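Local structure of hydrogenase maturation factor (Thermoanaerobacter tengcongensis, 3VTH) at residues E271-L285 against D368-I381. The protein probably uses carbamoyl phosphate and ATP to carbamoylate the C-terminal cysteine of HypE during maturation of [NiFe]-hydrogenases. Sequence-based numbering, arbitrary orientation.
With APC (diphosphomethylphosphonic acid adenosyl ester), chain F; PO4 (phosphate ion), chain L.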
ATOM      1  N   GLU A 271      16.113   6.815   7.895  1.00 32.85           N
ATOM      2  CA  GLU A 271      14.676   6.867   7.594  1.00 32.12           C
ATOM      3  C   GLU A 271      14.181   5.506   7.079  1.00 30.43           C
ATOM      4  O   GLU A 271      13.091   5.071   7.420  1.00 29.37           O
ATOM      5  CB  GLU A 271      14.373   7.981   6.584  1.00 32.83           C
ATOM      6  CG  GLU A 271      14.820   9.413   7.016  1.00 37.29           C
ATOM      7  CD  GLU A 271      16.285   9.751   6.664  1.00 44.22           C
ATOM      8  OE1 GLU A 271      17.151   8.849   6.587  1.00 44.90           O
ATOM      9  OE2 GLU A 271      16.581  10.951   6.470  1.00 49.31           O
ATOM     10  N   GLU A 272      14.997   4.818   6.283  1.00 30.09           N
ATOM     11  CA  GLU A 272      14.668   3.451   5.850  1.00 29.33           C
ATOM     12  C   GLU A 272      14.688   2.459   7.008  1.00 29.32           C
ATOM     13  O   GLU A 272      13.842   1.558   7.092  1.00 28.72           O
ATOM     14  CB  GLU A 272      15.606   2.999   4.729  1.00 29.66           C
ATOM     15  CG  GLU A 272      15.280   3.626   3.368  1.00 29.71           C
ATOM     16  CD  GLU A 272      16.450   3.529   2.372  1.00 31.24           C
ATOM     17  OE1 GLU A 272      17.609   3.432   2.815  1.00 32.67           O
ATOM     18  OE2 GLU A 272      16.215   3.557   1.142  1.00 30.24           O
ATOM     19  N   GLU A 273      15.655   2.615   7.908  1.00 30.15           N
ATOM     20  CA  GLU A 273      15.703   1.782   9.101  1.00 30.70           C
ATOM     21  C   GLU A 273      14.436   1.946   9.943  1.00 29.66           C
ATOM     22  O   GLU A 273      13.912   0.972  10.472  1.00 29.02           O
ATOM     23  CB  GLU A 273      16.948   2.109   9.925  1.00 32.09           C
ATOM     24  CG  GLU A 273      17.078   1.295  11.178  1.00 34.92           C
ATOM     25  CD  GLU A 273      18.494   1.330  11.773  1.00 37.22           C
ATOM     26  OE1 GLU A 273      19.422   1.854  11.131  1.00 39.06           O
ATOM     27  OE2 GLU A 273      18.664   0.820  12.887  1.00 39.03           O
ATOM     28  N   ARG A 274      13.953   3.181  10.062  1.00 29.96           N
ATOM     29  CA  ARG A 274      12.713   3.457  10.785  1.00 30.73           C
ATOM     30  C   ARG A 274      11.512   2.727  10.164  1.00 29.00           C
ATOM     31  O   ARG A 274      10.672   2.183  10.888  1.00 28.63           O
ATOM     32  CB  ARG A 274      12.471   4.968  10.831  1.00 32.53           C
ATOM     33  CG  ARG A 274      11.285   5.419  11.666  1.00 36.64           C
ATOM     34  CD  ARG A 274      11.028   6.922  11.420  1.00 45.39           C
ATOM     35  NE  ARG A 274       9.859   7.177  10.562  1.00 48.78           N
ATOM     36  CZ  ARG A 274       9.853   7.238   9.223  1.00 50.72           C
ATOM     37  NH1 ARG A 274      10.963   7.061   8.490  1.00 47.53           N
ATOM     38  NH2 ARG A 274       8.704   7.489   8.602  1.00 52.10           N
ATOM     39  N   LEU A 275      11.434   2.717   8.828  1.00 27.20           N
ATOM     40  CA  LEU A 275      10.340   2.026   8.131  1.00 26.20           C
ATOM     41  C   LEU A 275      10.395   0.506   8.341  1.00 25.65           C
ATOM     42  O   LEU A 275       9.360  -0.134   8.563  1.00 24.16           O
ATOM     43  CB  LEU A 275      10.333   2.359   6.631  1.00 25.53           C
ATOM     44  CG  LEU A 275      10.045   3.822   6.246  1.00 27.43           C
ATOM     45  CD1 LEU A 275      10.081   3.978   4.719  1.00 27.23           C
ATOM     46  CD2 LEU A 275       8.685   4.285   6.790  1.00 28.36           C
ATOM     47  N   LEU A 276      11.605  -0.053   8.269  1.00 25.71           N
ATOM     48  CA  LEU A 276      11.824  -1.500   8.483  1.00 25.92           C
ATOM     49  C   LEU A 276      11.413  -1.964   9.874  1.00 25.98           C
ATOM     50  O   LEU A 276      10.752  -3.003  10.031  1.00 26.25           O
ATOM     51  CB  LEU A 276      13.294  -1.852   8.273  1.00 25.95           C
ATOM     52  CG  LEU A 276      13.787  -2.010   6.833  1.00 27.28           C
ATOM     53  CD1 LEU A 276      15.327  -1.967   6.790  1.00 29.03           C
ATOM     54  CD2 LEU A 276      13.247  -3.305   6.256  1.00 25.06           C
ATOM     55  N   LEU A 277      11.807  -1.177  10.870  1.00 26.90           N
ATOM     56  CA  LEU A 277      11.598  -1.507  12.278  1.00 27.77           C
ATOM     57  C   LEU A 277      10.198  -1.175  12.796  1.00 27.72           C
ATOM     58  O   LEU A 277       9.803  -1.675  13.838  1.00 27.53           O
ATOM     59  CB  LEU A 277      12.645  -0.810  13.160  1.00 28.91           C
ATOM     60  CG  LEU A 277      14.086  -1.362  13.090  1.00 30.69           C
ATOM     61  CD1 LEU A 277      15.053  -0.357  13.700  1.00 34.17           C
ATOM     62  CD2 LEU A 277      14.242  -2.728  13.791  1.00 31.16           C
ATOM     63  N   SER A 278       9.453  -0.331  12.079  1.00 27.37           N
ATOM     64  CA  SER A 278       8.073  -0.006  12.485  1.00 27.07           C
ATOM     65  C   SER A 278       7.282  -1.272  12.790  1.00 26.75           C
ATOM     66  O   SER A 278       7.453  -2.278  12.107  1.00 26.27           O
ATOM     67  CB  SER A 278       7.359   0.741  11.358  1.00 27.18           C
ATOM     68  OG  SER A 278       6.008   1.040  11.711  1.00 27.91           O
ATOM     69  N   GLN A 279       6.395  -1.228  13.786  1.00 25.91           N
ATOM     70  CA  GLN A 279       5.465  -2.349  13.977  1.00 25.97           C
ATOM     71  C   GLN A 279       4.567  -2.578  12.758  1.00 24.38           C
ATOM     72  O   GLN A 279       3.984  -3.647  12.602  1.00 24.30           O
ATOM     73  CB  GLN A 279       4.601  -2.157  15.222  1.00 26.88           C
ATOM     74  CG  GLN A 279       5.271  -2.546  16.535  1.00 28.04           C
ATOM     75  CD  GLN A 279       4.310  -2.362  17.689  1.00 28.19           C
ATOM     76  OE1 GLN A 279       4.114  -1.246  18.159  1.00 29.63           O
ATOM     77  NE2 GLN A 279       3.674  -3.447  18.117  1.00 23.87           N
ATOM     78  N   ARG A 280       4.453  -1.591  11.874  1.00 24.47           N
ATOM     79  CA  ARG A 280       3.682  -1.834  10.647  1.00 23.38           C
ATOM     80  C   ARG A 280       4.357  -2.954   9.823  1.00 23.73           C
ATOM     81  O   ARG A 280       3.687  -3.673   9.075  1.00 23.99           O
ATOM     82  CB  ARG A 280       3.499  -0.542   9.847  1.00 23.09           C
ATOM     83  CG  ARG A 280       2.791   0.600  10.615  1.00 24.08           C
ATOM     84  CD  ARG A 280       2.549   1.808   9.683  1.00 22.13           C
ATOM     85  NE  ARG A 280       1.984   2.974  10.375  1.00 25.00           N
ATOM     86  CZ  ARG A 280       0.683   3.188  10.567  1.00 25.87           C
ATOM     87  NH1 ARG A 280      -0.210   2.301  10.124  1.00 23.64           N
ATOM     88  NH2 ARG A 280       0.270   4.297  11.200  1.00 26.21           N
ATOM     89  N   ARG A 281       5.680  -3.092   9.982  1.00 23.79           N
ATOM     90  CA  ARG A 281       6.485  -4.125   9.307  1.00 23.29           C
ATOM     91  C   ARG A 281       6.145  -4.312   7.830  1.00 22.92           C
ATOM     92  O   ARG A 281       5.610  -5.362   7.456  1.00 22.64           O
ATOM     93  CB  ARG A 281       6.370  -5.476  10.061  1.00 23.95           C
ATOM     94  CG  ARG A 281       6.986  -5.471  11.475  1.00 24.72           C
ATOM     95  CD  ARG A 281       8.500  -5.423  11.407  1.00 25.90           C
ATOM     96  NE  ARG A 281       9.137  -4.725  12.540  1.00 27.92           N
ATOM     97  CZ  ARG A 281      10.104  -5.229  13.306  1.00 30.10           C
ATOM     98  NH1 ARG A 281      10.561  -6.462  13.104  1.00 28.69           N
ATOM     99  NH2 ARG A 281      10.635  -4.488  14.275  1.00 30.39           N
ATOM    100  N   PRO A 282       6.461  -3.309   6.980  1.00 22.82           N
ATOM    101  CA  PRO A 282       6.316  -3.524   5.551  1.00 22.77           C
ATOM    102  C   PRO A 282       7.581  -4.120   4.930  1.00 23.05           C
ATOM    103  O   PRO A 282       8.655  -4.142   5.564  1.00 23.59           O
ATOM    104  CB  PRO A 282       6.167  -2.101   5.013  1.00 22.77           C
ATOM    105  CG  PRO A 282       7.088  -1.316   5.880  1.00 22.85           C
ATOM    106  CD  PRO A 282       6.866  -1.916   7.269  1.00 23.31           C
ATOM    107  N   ILE A 283       7.439  -4.572   3.685  1.00 22.81           N
ATOM    108  CA  ILE A 283       8.573  -4.747   2.765  1.00 22.05           C
ATOM    109  C   ILE A 283       9.073  -3.325   2.429  1.00 22.98           C
ATOM    110  O   ILE A 283       8.272  -2.459   2.127  1.00 22.45           O
ATOM    111  CB  ILE A 283       8.086  -5.427   1.466  1.00 22.31           C
ATOM    112  CG1 ILE A 283       7.614  -6.871   1.755  1.00 20.80           C
ATOM    113  CG2 ILE A 283       9.176  -5.376   0.361  1.00 20.15           C
ATOM    114  CD1 ILE A 283       6.635  -7.420   0.716  1.00 20.54           C
ATOM    115  N   VAL A 284      10.386  -3.082   2.530  1.00 22.81           N
ATOM    116  CA  VAL A 284      10.926  -1.774   2.183  1.00 23.33           C
ATOM    117  C   VAL A 284      11.871  -1.969   1.002  1.00 23.58           C
ATOM    118  O   VAL A 284      12.727  -2.848   1.039  1.00 23.36           O
ATOM    119  CB  VAL A 284      11.705  -1.132   3.370  1.00 23.92           C
ATOM    120  CG1 VAL A 284      12.278   0.252   2.995  1.00 24.30           C
ATOM    121  CG2 VAL A 284      10.827  -1.038   4.632  1.00 24.22           C
ATOM    122  N   LEU A 285      11.724  -1.131  -0.023  1.00 23.87           N
ATOM    123  CA  LEU A 285      12.603  -1.196  -1.188  1.00 25.10           C
ATOM    124  C   LEU A 285      13.897  -0.461  -0.891  1.00 25.94           C
ATOM    125  O   LEU A 285      13.894   0.733  -0.577  1.00 26.35           O
ATOM    126  CB  LEU A 285      11.928  -0.622  -2.445  1.00 24.46           C
ATOM    127  CG  LEU A 285      10.573  -1.259  -2.795  1.00 24.65           C
ATOM    128  CD1 LEU A 285      10.049  -0.655  -4.068  1.00 25.72           C
ATOM    129  CD2 LEU A 285      10.657  -2.802  -2.912  1.00 24.75           C
ATOM    130  N   ASP A 368       1.170  -8.259   2.284  1.00 21.66           N
ATOM    131  CA  ASP A 368       2.231  -7.415   2.830  1.00 21.82           C
ATOM    132  C   ASP A 368       2.240  -6.059   2.128  1.00 20.82           C
ATOM    133  O   ASP A 368       1.961  -5.974   0.927  1.00 21.11           O
ATOM    134  CB  ASP A 368       3.603  -8.079   2.640  1.00 21.62           C
ATOM    135  CG  ASP A 368       3.718  -9.410   3.357  1.00 25.18           C
ATOM    136  OD1 ASP A 368       2.962  -9.648   4.340  1.00 27.11           O
ATOM    137  OD2 ASP A 368       4.559 -10.235   2.911  1.00 27.45           O
ATOM    138  N   SER A 369       2.532  -5.007   2.887  1.00 19.99           N
ATOM    139  CA  SER A 369       2.729  -3.677   2.312  1.00 20.78           C
ATOM    140  C   SER A 369       4.119  -3.597   1.685  1.00 20.34           C
ATOM    141  O   SER A 369       5.015  -4.349   2.066  1.00 20.87           O
ATOM    142  CB  SER A 369       2.604  -2.598   3.390  1.00 19.77           C
ATOM    143  OG  SER A 369       1.261  -2.488   3.818  1.00 20.97           O
ATOM    144  N   VAL A 370       4.264  -2.718   0.702  1.00 21.03           N
ATOM    145  CA  VAL A 370       5.546  -2.438   0.071  1.00 21.07           C
ATOM    146  C   VAL A 370       5.738  -0.931   0.118  1.00 21.22           C
ATOM    147  O   VAL A 370       4.890  -0.177  -0.343  1.00 21.48           O
ATOM    148  CB  VAL A 370       5.602  -2.935  -1.404  1.00 21.89           C
ATOM    149  CG1 VAL A 370       6.975  -2.638  -2.027  1.00 20.94           C
ATOM    150  CG2 VAL A 370       5.289  -4.454  -1.472  1.00 21.12           C
ATOM    151  N   THR A 371       6.854  -0.495   0.690  1.00 21.63           N
ATOM    152  CA  THR A 371       7.076   0.934   0.880  1.00 21.61           C
ATOM    153  C   THR A 371       8.531   1.321   0.620  1.00 22.52           C
ATOM    154  O   THR A 371       9.344   0.476   0.251  1.00 22.73           O
ATOM    155  CB  THR A 371       6.595   1.402   2.261  1.00 21.65           C
ATOM    156  OG1 THR A 371       6.419   2.829   2.233  1.00 22.52           O
ATOM    157  CG2 THR A 371       7.613   1.006   3.348  1.00 21.66           C
ATOM    158  N   SER A 372       8.839   2.603   0.774  1.00 22.74           N
ATOM    159  CA  SER A 372      10.170   3.110   0.470  1.00 23.99           C
ATOM    160  C   SER A 372      10.290   4.491   1.087  1.00 24.49           C
ATOM    161  O   SER A 372       9.290   5.060   1.535  1.00 24.59           O
ATOM    162  CB  SER A 372      10.348   3.243  -1.055  1.00 24.32           C
ATOM    163  OG  SER A 372       9.491   4.268  -1.588  1.00 24.74           O
ATOM    164  N   PHE A 373      11.497   5.043   1.079  1.00 24.63           N
ATOM    165  CA  PHE A 373      11.687   6.413   1.516  1.00 25.10           C
ATOM    166  C   PHE A 373      12.440   7.128   0.426  1.00 25.67           C
ATOM    167  O   PHE A 373      13.507   6.673   0.003  1.00 26.39           O
ATOM    168  CB  PHE A 373      12.458   6.488   2.847  1.00 26.30           C
ATOM    169  CG  PHE A 373      12.366   7.839   3.515  1.00 26.61           C
ATOM    170  CD1 PHE A 373      11.342   8.107   4.427  1.00 28.83           C
ATOM    171  CD2 PHE A 373      13.278   8.846   3.212  1.00 29.15           C
ATOM    172  CE1 PHE A 373      11.243   9.367   5.055  1.00 30.19           C
ATOM    173  CE2 PHE A 373      13.191  10.115   3.826  1.00 29.72           C
ATOM    174  CZ  PHE A 373      12.161  10.369   4.746  1.00 29.46           C
ATOM    175  N   ASN A 374      11.891   8.230  -0.054  1.00 25.25           N
ATOM    176  CA  ASN A 374      12.552   8.968  -1.133  1.00 26.58           C
ATOM    177  C   ASN A 374      12.114  10.420  -1.136  1.00 26.88           C
ATOM    178  O   ASN A 374      10.953  10.720  -0.869  1.00 26.51           O
ATOM    179  CB  ASN A 374      12.256   8.308  -2.493  1.00 25.50           C
ATOM    180  CG  ASN A 374      13.018   8.936  -3.632  1.00 28.74           C
ATOM    181  OD1 ASN A 374      14.226   9.214  -3.522  1.00 26.51           O
ATOM    182  ND2 ASN A 374      12.314   9.174  -4.752  1.00 26.56           N
ATOM    183  N   ALA A 375      13.067  11.298  -1.424  1.00 28.41           N
ATOM    184  CA  ALA A 375      12.851  12.739  -1.518  1.00 29.87           C
ATOM    185  C   ALA A 375      12.129  13.265  -0.289  1.00 30.32           C
ATOM    186  O   ALA A 375      11.090  13.925  -0.399  1.00 30.49           O
ATOM    187  CB  ALA A 375      12.096  13.088  -2.809  1.00 29.52           C
ATOM    188  N   GLY A 376      12.653  12.906   0.884  1.00 31.32           N
ATOM    189  CA  GLY A 376      12.204  13.474   2.158  1.00 31.38           C
ATOM    190  C   GLY A 376      10.917  12.933   2.758  1.00 30.90           C
ATOM    191  O   GLY A 376      10.398  13.512   3.710  1.00 31.72           O
ATOM    192  N   ALA A 377      10.396  11.823   2.236  1.00 28.94           N
ATOM    193  CA  ALA A 377       9.182  11.237   2.802  1.00 27.60           C
ATOM    194  C   ALA A 377       9.053   9.779   2.425  1.00 26.43           C
ATOM    195  O   ALA A 377       9.701   9.307   1.478  1.00 25.56           O
ATOM    196  CB  ALA A 377       7.918  12.015   2.354  1.00 27.61           C
ATOM    197  N   GLU A 378       8.230   9.066   3.189  1.00 25.47           N
ATOM    198  CA  GLU A 378       7.833   7.710   2.822  1.00 24.83           C
ATOM    199  C   GLU A 378       7.030   7.771   1.513  1.00 24.36           C
ATOM    200  O   GLU A 378       6.202   8.678   1.316  1.00 23.86           O
ATOM    201  CB  GLU A 378       6.990   7.072   3.930  1.00 24.95           C
ATOM    202  CG  GLU A 378       6.364   5.744   3.507  1.00 25.83           C
ATOM    203  CD  GLU A 378       5.761   4.948   4.661  1.00 26.81           C
ATOM    204  OE1 GLU A 378       5.332   5.550   5.673  1.00 26.65           O
ATOM    205  OE2 GLU A 378       5.687   3.714   4.532  1.00 25.08           O
ATOM    206  N   ARG A 379       7.319   6.840   0.605  1.00 23.71           N
ATOM    207  CA  ARG A 379       6.586   6.731  -0.653  1.00 23.59           C
ATOM    208  C   ARG A 379       6.081   5.308  -0.717  1.00 23.34           C
ATOM    209  O   ARG A 379       6.816   4.377  -1.072  1.00 23.28           O
ATOM    210  CB  ARG A 379       7.474   7.058  -1.860  1.00 24.26           C
ATOM    211  CG  ARG A 379       8.281   8.339  -1.715  1.00 24.56           C
ATOM    212  CD  ARG A 379       7.401   9.565  -1.706  1.00 23.55           C
ATOM    213  NE  ARG A 379       8.137  10.792  -1.404  1.00 26.81           N
ATOM    214  CZ  ARG A 379       7.577  12.005  -1.312  1.00 28.17           C
ATOM    215  NH1 ARG A 379       6.268  12.165  -1.467  1.00 27.18           N
ATOM    216  NH2 ARG A 379       8.327  13.064  -1.048  1.00 28.21           N
ATOM    217  N   ILE A 380       4.825   5.121  -0.337  1.00 22.62           N
ATOM    218  CA  ILE A 380       4.294   3.764  -0.308  1.00 22.40           C
ATOM    219  C   ILE A 380       3.939   3.285  -1.732  1.00 22.15           C
ATOM    220  O   ILE A 380       3.525   4.080  -2.584  1.00 22.81           O
ATOM    221  CB  ILE A 380       3.096   3.673   0.654  1.00 22.64           C
ATOM    222  CG1 ILE A 380       2.802   2.205   1.018  1.00 22.05           C
ATOM    223  CG2 ILE A 380       1.873   4.365   0.020  1.00 22.51           C
ATOM    224  CD1 ILE A 380       2.044   2.052   2.375  1.00 23.77           C
ATOM    225  N   ILE A 381       4.137   1.993  -1.988  1.00 21.76           N
ATOM    226  CA  ILE A 381       3.896   1.395  -3.308  1.00 22.02           C
ATOM    227  C   ILE A 381       2.649   0.520  -3.238  1.00 21.11           C
ATOM    228  O   ILE A 381       1.823   0.537  -4.146  1.00 21.58           O
ATOM    229  CB  ILE A 381       5.129   0.543  -3.795  1.00 22.53           C
ATOM    230  CG1 ILE A 381       6.324   1.443  -4.125  1.00 24.56           C
ATOM    231  CG2 ILE A 381       4.781  -0.315  -5.030  1.00 23.55           C
ATOM    232  CD1 ILE A 381       7.357   1.569  -3.018  1.00 27.30           C
TER
HETATM  233  PG  APC F 804       1.235 -12.632  -7.754  1.00 34.95           P
HETATM  234  O1G APC F 804       1.181 -13.061  -6.311  1.00 33.49           O
HETATM  235  O2G APC F 804       2.392 -13.255  -8.496  1.00 35.90           O
HETATM  236  O3G APC F 804      -0.066 -12.757  -8.493  1.00 32.93           O
HETATM  237  PB  APC F 804       2.274 -10.138  -6.748  1.00 35.10           P
HETATM  238  O1B APC F 804       1.345 -10.025  -5.579  1.00 33.46           O
HETATM  239  O2B APC F 804       2.591  -8.830  -7.444  1.00 37.17           O
HETATM  240  O3B APC F 804       1.529 -11.046  -7.847  1.00 34.11           O
HETATM  241  PA  APC F 804       4.301 -11.059  -4.529  1.00 31.84           P
HETATM  242  O1A APC F 804       5.666 -11.703  -4.472  1.00 30.81           O
HETATM  243  O2A APC F 804       3.269 -11.675  -3.656  1.00 32.04           O
HETATM  244  C3A APC F 804       3.803 -11.022  -6.294  1.00 33.51           C
HETATM  245  O5' APC F 804       4.373  -9.517  -4.062  1.00 31.44           O
HETATM  246  C5' APC F 804       5.588  -8.820  -3.800  1.00 32.54           C
HETATM  247  C4' APC F 804       5.484  -7.428  -4.416  1.00 31.97           C
HETATM  248  O4' APC F 804       6.664  -6.715  -4.027  1.00 32.31           O
HETATM  249  C3' APC F 804       5.476  -7.509  -5.945  1.00 33.10           C
HETATM  250  O3' APC F 804       4.544  -6.580  -6.525  1.00 35.70           O
HETATM  251  C2' APC F 804       6.878  -7.084  -6.329  1.00 32.89           C
HETATM  252  O2' APC F 804       6.953  -6.560  -7.668  1.00 32.50           O
HETATM  253  C1' APC F 804       7.249  -6.133  -5.191  1.00 30.60           C
HETATM  254  N9  APC F 804       8.706  -6.128  -5.118  1.00 30.91           N
HETATM  255  C8  APC F 804       9.517  -7.093  -4.606  1.00 31.18           C
HETATM  256  N7  APC F 804      10.816  -6.739  -4.771  1.00 31.40           N
HETATM  257  C5  APC F 804      10.832  -5.543  -5.397  1.00 30.05           C
HETATM  258  C6  APC F 804      11.860  -4.598  -5.886  1.00 30.82           C
HETATM  259  N6  APC F 804      13.174  -4.859  -5.724  1.00 32.22           N
HETATM  260  N1  APC F 804      11.443  -3.465  -6.492  1.00 30.61           N
HETATM  261  C2  APC F 804      10.136  -3.169  -6.651  1.00 31.61           C
HETATM  262  N3  APC F 804       9.137  -3.971  -6.247  1.00 28.96           N
HETATM  263  C4  APC F 804       9.434  -5.145  -5.623  1.00 29.83           C
HETATM  264  P   PO4 L 810       3.570   6.117  11.656  1.00 61.33           P
HETATM  265  O1  PO4 L 810       3.764   4.611  11.736  1.00 58.80           O
HETATM  266  O2  PO4 L 810       4.092   6.619  10.319  1.00 60.60           O
HETATM  267  O3  PO4 L 810       2.111   6.499  11.758  1.00 58.94           O
HETATM  268  O4  PO4 L 810       4.354   6.759  12.782  1.00 60.54           O
HETATM  269  O   HOH W   1      13.659   3.324   0.244  1.00 19.94           O
HETATM  270  O   HOH W   2      16.219   6.266   0.232  1.00 35.45           O
HETATM  271  O   HOH W   3       3.255  -5.015   5.726  1.00 20.73           O
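Glu271 lays its aliphatic stem on the ring of Phe373 where helix 270-277 packs against the parallel strand pair 283-287 and 370-374 of the YrdC-like domain. Its CB sits 3.4 Å from the centroid of the Phe373 ring, almost on the ring normal, a CH-pi contact; chi1 (-57°) sets CG over the same face, and the bend at chi2 (86°) turns the carboxylate away. On the opposite face lies the carbonyl oxygen of Ala377. Glu272, also bonded to Ser269 N, reaches the strand through water: one water takes the N-H of Phe373 and lies 2.7 Å from Glu272 OE2, another donates to both OE2 and Phe373 O. Leu275 splits its branches, CD1 near the ring edge of Phe373 and CD2 3.7 Å from Glu378 CD, whose OE2 accepts from Thr371 OG1. After the turn, Pro282 CG presses tightly on Thr371 CG2 at 3.5 Å. Parallel pairing follows: Ile283 N to Ser369 O (2.9 Å), Thr371 N to Ile283 O (2.8 Å) and Leu285 N to Thr371 O (2.9 Å). Leu285 and Val370 then line the nucleotide pocket: Leu285 CD2 touches Val370 CG1, while Leu285 CD1 lies 3.6 Å both from Ile381 CD1 and from C2 of the adenine.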